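Local coordinates for putative snRNP Sm-like protein (Pyrococcus abyssi, PDB 1H64), which assembles into a heptameric ring of the Sm fold and probably binds RNA, at residues C[19-24]-C[65-70]; C[39-44]-C[59-64]. One frame throughout, in Å; residues are numbered along the deposited sequence.

Contact 1: residues C[19-24]-C[65-70]; sequences VILKKG and DNVLAI
Ile20 faces both Leu68 and Ala69, and this two-against-one register is a classic beta bulge, set in the closing strand of the Sm fold where strand 16-21 pairs antiparallel with strand 67-72. The evidence lies in the carbonyl of Ile20, whose O takes two N-H groups: Leu68 N at 2.8 Å, lying in the carbonyl plane, and Ala69 N at 3.3 Å, approaching with a C=O...N angle of 137°. Ile20 N returns a bond to Ala69 O of 2.8 Å. Past the bulge the ladder resumes one residue out of step, with Leu21 opposite Val67, and a weak bond from Lys22 N to Asn66 O follows; a water also links the two atoms, though its bond from Lys22 N is weak.

Apolar contacts fall on two faces. Val19 and Ile70 share one; from it Val19 CG1, anti to its backbone N (chi1 179°), reaches across to Val67 CG2 at 3.7 Å, the two side chains crossing at about a right angle. Ile20 and Ala69 share the other face, and from the bulge Leu68 CD2 comes to within 3.9 Å of Ile20 CG2; Ile20 also packs on Tyr57 of the second subunit. Ala69 and Ile70 pair with a strand of that same subunit, which carries the sheet across the interface, while Asn66 ND2 bonds Val67 O of the third subunit.

Polar side-chain contact between the two segments is found where the strands give way to loop and 3-10 turn. There the extended chain of Lys22 runs alongside the turn, CG lying against Asn66 O, and its NZ makes a weak bond of 2.9 Å to Asp65 O.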
loop_
_atom_site.group_PDB
_atom_site.type_symbol
_atom_site.label_atom_id
_atom_site.label_comp_id
_atom_site.label_asym_id
_atom_site.label_seq_id
_atom_site.Cartn_x
_atom_site.Cartn_y
_atom_site.Cartn_z
ATOM N N VAL C 19 6.995 8.801 -18.876
ATOM C CA VAL C 19 6.291 8.191 -17.738
ATOM C C VAL C 19 7.296 8.164 -16.583
ATOM O O VAL C 19 8.280 7.413 -16.623
ATOM C CB VAL C 19 5.813 6.750 -18.062
ATOM C CG1 VAL C 19 5.112 6.135 -16.838
ATOM C CG2 VAL C 19 4.860 6.763 -19.276
ATOM N N ILE C 20 7.053 8.999 -15.577
ATOM C CA ILE C 20 7.906 9.106 -14.401
ATOM C C ILE C 20 7.452 8.134 -13.311
ATOM O O ILE C 20 6.288 8.152 -12.884
ATOM C CB ILE C 20 7.878 10.534 -13.828
ATOM C CG1 ILE C 20 8.242 11.543 -14.920
ATOM C CG2 ILE C 20 8.853 10.657 -12.668
ATOM C CD1 ILE C 20 8.177 12.993 -14.456
ATOM N N LEU C 21 8.370 7.281 -12.869
ATOM C CA LEU C 21 8.049 6.307 -11.839
ATOM C C LEU C 21 8.473 6.828 -10.469
ATOM O O LEU C 21 9.259 7.764 -10.366
ATOM C CB LEU C 21 8.728 4.975 -12.168
ATOM C CG LEU C 21 8.370 4.514 -13.590
ATOM C CD1 LEU C 21 9.342 3.457 -14.041
ATOM C CD2 LEU C 21 6.924 4.000 -13.639
ATOM N N LYS C 22 7.929 6.225 -9.418
ATOM C CA LYS C 22 8.226 6.638 -8.049
ATOM C C LYS C 22 9.678 6.374 -7.639
ATOM O O LYS C 22 9.941 6.061 -6.481
ATOM C CB LYS C 22 7.286 5.910 -7.081
ATOM C CG LYS C 22 5.831 5.895 -7.535
ATOM C CD LYS C 22 4.914 5.221 -6.513
ATOM C CE LYS C 22 3.467 5.180 -6.998
ATOM N NZ LYS C 22 2.548 4.648 -5.941
ATOM N N LYS C 23 10.621 6.523 -8.567
ATOM C CA LYS C 23 12.026 6.253 -8.257
ATOM C C LYS C 23 13.080 7.146 -8.930
ATOM O O LYS C 23 14.280 6.879 -8.800
ATOM C CB LYS C 23 12.344 4.793 -8.603
ATOM C CG LYS C 23 11.438 3.764 -7.936
ATOM C CD LYS C 23 11.836 3.503 -6.494
ATOM C CE LYS C 23 13.177 2.787 -6.417
ATOM N NZ LYS C 23 13.546 2.434 -5.019
ATOM N N GLY C 24 12.666 8.202 -9.627
ATOM C CA GLY C 24 13.650 9.034 -10.310
ATOM C C GLY C 24 14.135 8.154 -11.444
ATOM O O GLY C 24 15.251 8.264 -11.959
ATOM N N ASP C 65 -0.184 1.913 -11.008
ATOM C CA ASP C 65 0.077 2.012 -9.578
ATOM C C ASP C 65 1.504 2.435 -9.237
ATOM O O ASP C 65 1.767 2.931 -8.139
ATOM C CB ASP C 65 -0.257 0.685 -8.889
ATOM C CG ASP C 65 -0.201 0.790 -7.365
ATOM O OD1 ASP C 65 0.665 0.137 -6.740
ATOM O OD2 ASP C 65 -1.020 1.539 -6.795
ATOM N N ASN C 66 2.425 2.237 -10.178
ATOM C CA ASN C 66 3.825 2.597 -9.983
ATOM C C ASN C 66 4.137 3.984 -10.523
ATOM O O ASN C 66 5.234 4.496 -10.317
ATOM C CB ASN C 66 4.730 1.605 -10.721
ATOM C CG ASN C 66 4.493 0.174 -10.297
ATOM O OD1 ASN C 66 4.807 -0.208 -9.172
ATOM N ND2 ASN C 66 3.925 -0.618 -11.189
ATOM N N VAL C 67 3.179 4.585 -11.213
ATOM C CA VAL C 67 3.412 5.882 -11.845
ATOM C C VAL C 67 3.243 7.111 -10.968
ATOM O O VAL C 67 2.256 7.236 -10.236
ATOM C CB VAL C 67 2.505 6.046 -13.119
ATOM C CG1 VAL C 67 2.738 7.411 -13.763
ATOM C CG2 VAL C 67 2.837 4.961 -14.159
ATOM N N LEU C 68 4.227 8.011 -11.028
ATOM C CA LEU C 68 4.171 9.270 -10.288
ATOM C C LEU C 68 3.489 10.303 -11.193
ATOM O O LEU C 68 2.568 11.021 -10.779
ATOM C CB LEU C 68 5.582 9.768 -9.945
ATOM C CG LEU C 68 5.652 11.170 -9.328
ATOM C CD1 LEU C 68 5.075 11.137 -7.921
ATOM C CD2 LEU C 68 7.106 11.670 -9.283
ATOM N N ALA C 69 3.942 10.366 -12.440
ATOM C CA ALA C 69 3.377 11.334 -13.374
ATOM C C ALA C 69 3.634 10.948 -14.814
ATOM O O ALA C 69 4.502 10.113 -15.096
ATOM C CB ALA C 69 3.956 12.720 -13.079
ATOM N N ILE C 70 2.858 11.547 -15.719
ATOM C CA ILE C 70 3.012 11.314 -17.156
ATOM C C ILE C 70 2.977 12.680 -17.820
ATOM O O ILE C 70 2.115 13.516 -17.511
ATOM C CB ILE C 70 1.878 10.469 -17.761
ATOM C CG1 ILE C 70 1.850 9.087 -17.113
ATOM C CG2 ILE C 70 2.070 10.353 -19.262
ATOM C CD1 ILE C 70 0.696 8.220 -17.550
HETATM O O HOH W 1 7.661 3.551 -9.192
#

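Contact 2: residues C[39-44]-C[59-64]; sequences NVVLAD and KIVIRG
Val40 with Ile62 and Leu42 with Ile60 are the hydrogen-bonded pairs of a regular antiparallel ladder between two short strands of the Sm fold, the non-hydrogen-bonded pair Val41 with Val61 lying between them. The axes of 40-42 and 60-62 run 4.8 Å apart at 154°, close enough to antiparallel for four backbone bonds in unbroken register. Ile62 N to Val40 O, at 2.8 Å, is nearly straight, with 168° at the hydrogen. CA-H...O contacts accompany the ladder, among them Lys59 CA to Leu42 O at 3.2 Å.

A side chain extends the bonding beyond the strands. Asn39 OD1 accepts the N-H of Gly64, N to OD1 2.7 Å, in the plane of the amide and on a lone pair, while Asn39 ND2 bonds Asp35. With both ends of the amide engaged, its rotation is fixed.

Side-chain packing divides between two faces. On that of Val40, Leu42, Ile60 and Ile62, Leu42 CD1 meets Ile62 CD1 at 3.8 Å, and chi1 of -64° sets Val40 CG1 anti to the carbonyl carbon and leaves CG2 between the backbone N and that carbon, 3.9 Å from Ile62 CB. On the other face Val41 CG2 touches Val61 CG2 at 4.1 Å, and Val41 CG1 rests against the CG of Lys59.

Strand 25-34 borders 40-42 on its other edge through backbone bonds of Val41 to Ile32 and Gly33, and Leu42 leans on Val17 and Val19 of strand 16-21. Beyond 60-62, Val61 and Ile62 pair with a strand of the third subunit, continuing the sheet into that chain.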
loop_
_atom_site.group_PDB
_atom_site.type_symbol
_atom_site.label_atom_id
_atom_site.label_comp_id
_atom_site.label_asym_id
_atom_site.label_seq_id
_atom_site.Cartn_x
_atom_site.Cartn_y
_atom_site.Cartn_z
ATOM N N ASN C 39 -3.077 2.553 -16.503
ATOM C CA ASN C 39 -2.061 1.587 -16.928
ATOM C C ASN C 39 -1.851 2.107 -18.354
ATOM O O ASN C 39 -2.820 2.520 -19.007
ATOM C CB ASN C 39 -2.608 0.161 -16.996
ATOM C CG ASN C 39 -2.940 -0.407 -15.622
ATOM O OD1 ASN C 39 -2.197 -0.208 -14.662
ATOM N ND2 ASN C 39 -4.055 -1.132 -15.533
ATOM N N VAL C 40 -0.613 2.127 -18.838
ATOM C CA VAL C 40 -0.383 2.638 -20.190
ATOM C C VAL C 40 0.453 1.693 -21.036
ATOM O O VAL C 40 1.144 0.815 -20.515
ATOM C CB VAL C 40 0.301 4.042 -20.171
ATOM C CG1 VAL C 40 -0.635 5.065 -19.513
ATOM C CG2 VAL C 40 1.640 3.984 -19.426
ATOM N N VAL C 41 0.351 1.861 -22.354
ATOM C CA VAL C 41 1.099 1.021 -23.282
ATOM C C VAL C 41 1.935 1.945 -24.147
ATOM O O VAL C 41 1.407 2.896 -24.718
ATOM C CB VAL C 41 0.164 0.201 -24.212
ATOM C CG1 VAL C 41 1.013 -0.689 -25.119
ATOM C CG2 VAL C 41 -0.790 -0.670 -23.389
ATOM N N LEU C 42 3.239 1.683 -24.217
ATOM C CA LEU C 42 4.122 2.503 -25.032
ATOM C C LEU C 42 4.738 1.617 -26.107
ATOM O O LEU C 42 4.907 0.403 -25.902
ATOM C CB LEU C 42 5.253 3.088 -24.188
ATOM C CG LEU C 42 4.890 3.898 -22.949
ATOM C CD1 LEU C 42 6.174 4.370 -22.297
ATOM C CD2 LEU C 42 4.029 5.076 -23.321
ATOM N N ALA C 43 5.035 2.228 -27.252
ATOM C CA ALA C 43 5.676 1.535 -28.372
ATOM C C ALA C 43 7.072 2.162 -28.538
ATOM O O ALA C 43 7.259 3.346 -28.241
ATOM C CB ALA C 43 4.847 1.715 -29.654
ATOM N N ASP C 44 8.035 1.365 -29.004
ATOM C CA ASP C 44 9.421 1.822 -29.198
ATOM C C ASP C 44 9.891 2.534 -27.941
ATOM O O ASP C 44 10.324 3.679 -27.986
ATOM C CB ASP C 44 9.527 2.782 -30.393
ATOM C CG ASP C 44 9.015 2.169 -31.683
ATOM O OD1 ASP C 44 9.331 0.988 -31.959
ATOM O OD2 ASP C 44 8.301 2.870 -32.427
ATOM N N LYS C 59 7.485 -2.816 -27.374
ATOM C CA LYS C 59 6.192 -2.437 -26.796
ATOM C C LYS C 59 6.180 -2.823 -25.317
ATOM O O LYS C 59 6.605 -3.917 -24.958
ATOM C CB LYS C 59 5.064 -3.158 -27.526
ATOM C CG LYS C 59 3.664 -2.665 -27.177
ATOM C CD LYS C 59 2.602 -3.410 -27.981
ATOM C CE LYS C 59 2.736 -3.138 -29.472
ATOM N NZ LYS C 59 1.759 -3.948 -30.270
ATOM N N ILE C 60 5.689 -1.936 -24.459
ATOM C CA ILE C 60 5.664 -2.248 -23.034
ATOM C C ILE C 60 4.404 -1.732 -22.331
ATOM O O ILE C 60 3.980 -0.603 -22.561
ATOM C CB ILE C 60 6.895 -1.665 -22.314
ATOM C CG1 ILE C 60 6.936 -2.166 -20.867
ATOM C CG2 ILE C 60 6.859 -0.142 -22.340
ATOM C CD1 ILE C 60 8.194 -1.784 -20.121
ATOM N N VAL C 61 3.834 -2.586 -21.485
ATOM C CA VAL C 61 2.640 -2.248 -20.701
ATOM C C VAL C 61 3.143 -1.898 -19.299
ATOM O O VAL C 61 3.769 -2.728 -18.643
ATOM C CB VAL C 61 1.672 -3.442 -20.629
ATOM C CG1 VAL C 61 0.380 -3.028 -19.869
ATOM C CG2 VAL C 61 1.324 -3.904 -22.031
ATOM N N ILE C 62 2.884 -0.664 -18.866
ATOM C CA ILE C 62 3.306 -0.155 -17.571
ATOM C C ILE C 62 2.096 -0.044 -16.632
ATOM O O ILE C 62 1.086 0.562 -16.998
ATOM C CB ILE C 62 3.908 1.249 -17.726
ATOM C CG1 ILE C 62 5.121 1.204 -18.686
ATOM C CG2 ILE C 62 4.364 1.776 -16.382
ATOM C CD1 ILE C 62 5.706 2.602 -18.976
ATOM N N ARG C 63 2.186 -0.599 -15.425
ATOM C CA ARG C 63 1.033 -0.499 -14.524
ATOM C C ARG C 63 0.970 0.866 -13.858
ATOM O O ARG C 63 1.954 1.369 -13.323
ATOM C CB ARG C 63 1.052 -1.628 -13.480
ATOM C CG ARG C 63 0.497 -2.982 -14.015
ATOM C CD ARG C 63 -0.040 -3.813 -12.844
ATOM N NE ARG C 63 0.867 -3.586 -11.745
ATOM C CZ ARG C 63 0.529 -3.263 -10.506
ATOM N NH1 ARG C 63 -0.741 -3.133 -10.124
ATOM N NH2 ARG C 63 1.502 -2.997 -9.669
ATOM N N GLY C 64 -0.215 1.473 -13.876
ATOM C CA GLY C 64 -0.375 2.794 -13.282
ATOM C C GLY C 64 -0.056 2.975 -11.799
ATOM O O GLY C 64 0.320 4.071 -11.371
#

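Both contacts are largely buried antiparallel strand pairings in one curled sheet, with centres about 12 Å apart and contact 2 nested within the chain loop that contact 1 closes. They share a hydrophobic interior: Ile70 CD1 packs on Val40 CG1 at 3.9 Å, and Val19 CG1 and Val67 CG2 both lie against Ile62. Contact 2 keeps an unbroken register and adds an asparagine bond at one end. Contact 1 is broken by its bulge and runs into partly exposed lysine and aspartate. Each supplies a strand to a subunit interface, 67-72 meeting the second subunit and 60-62 the third, so that together they continue the sheet both ways around the ring.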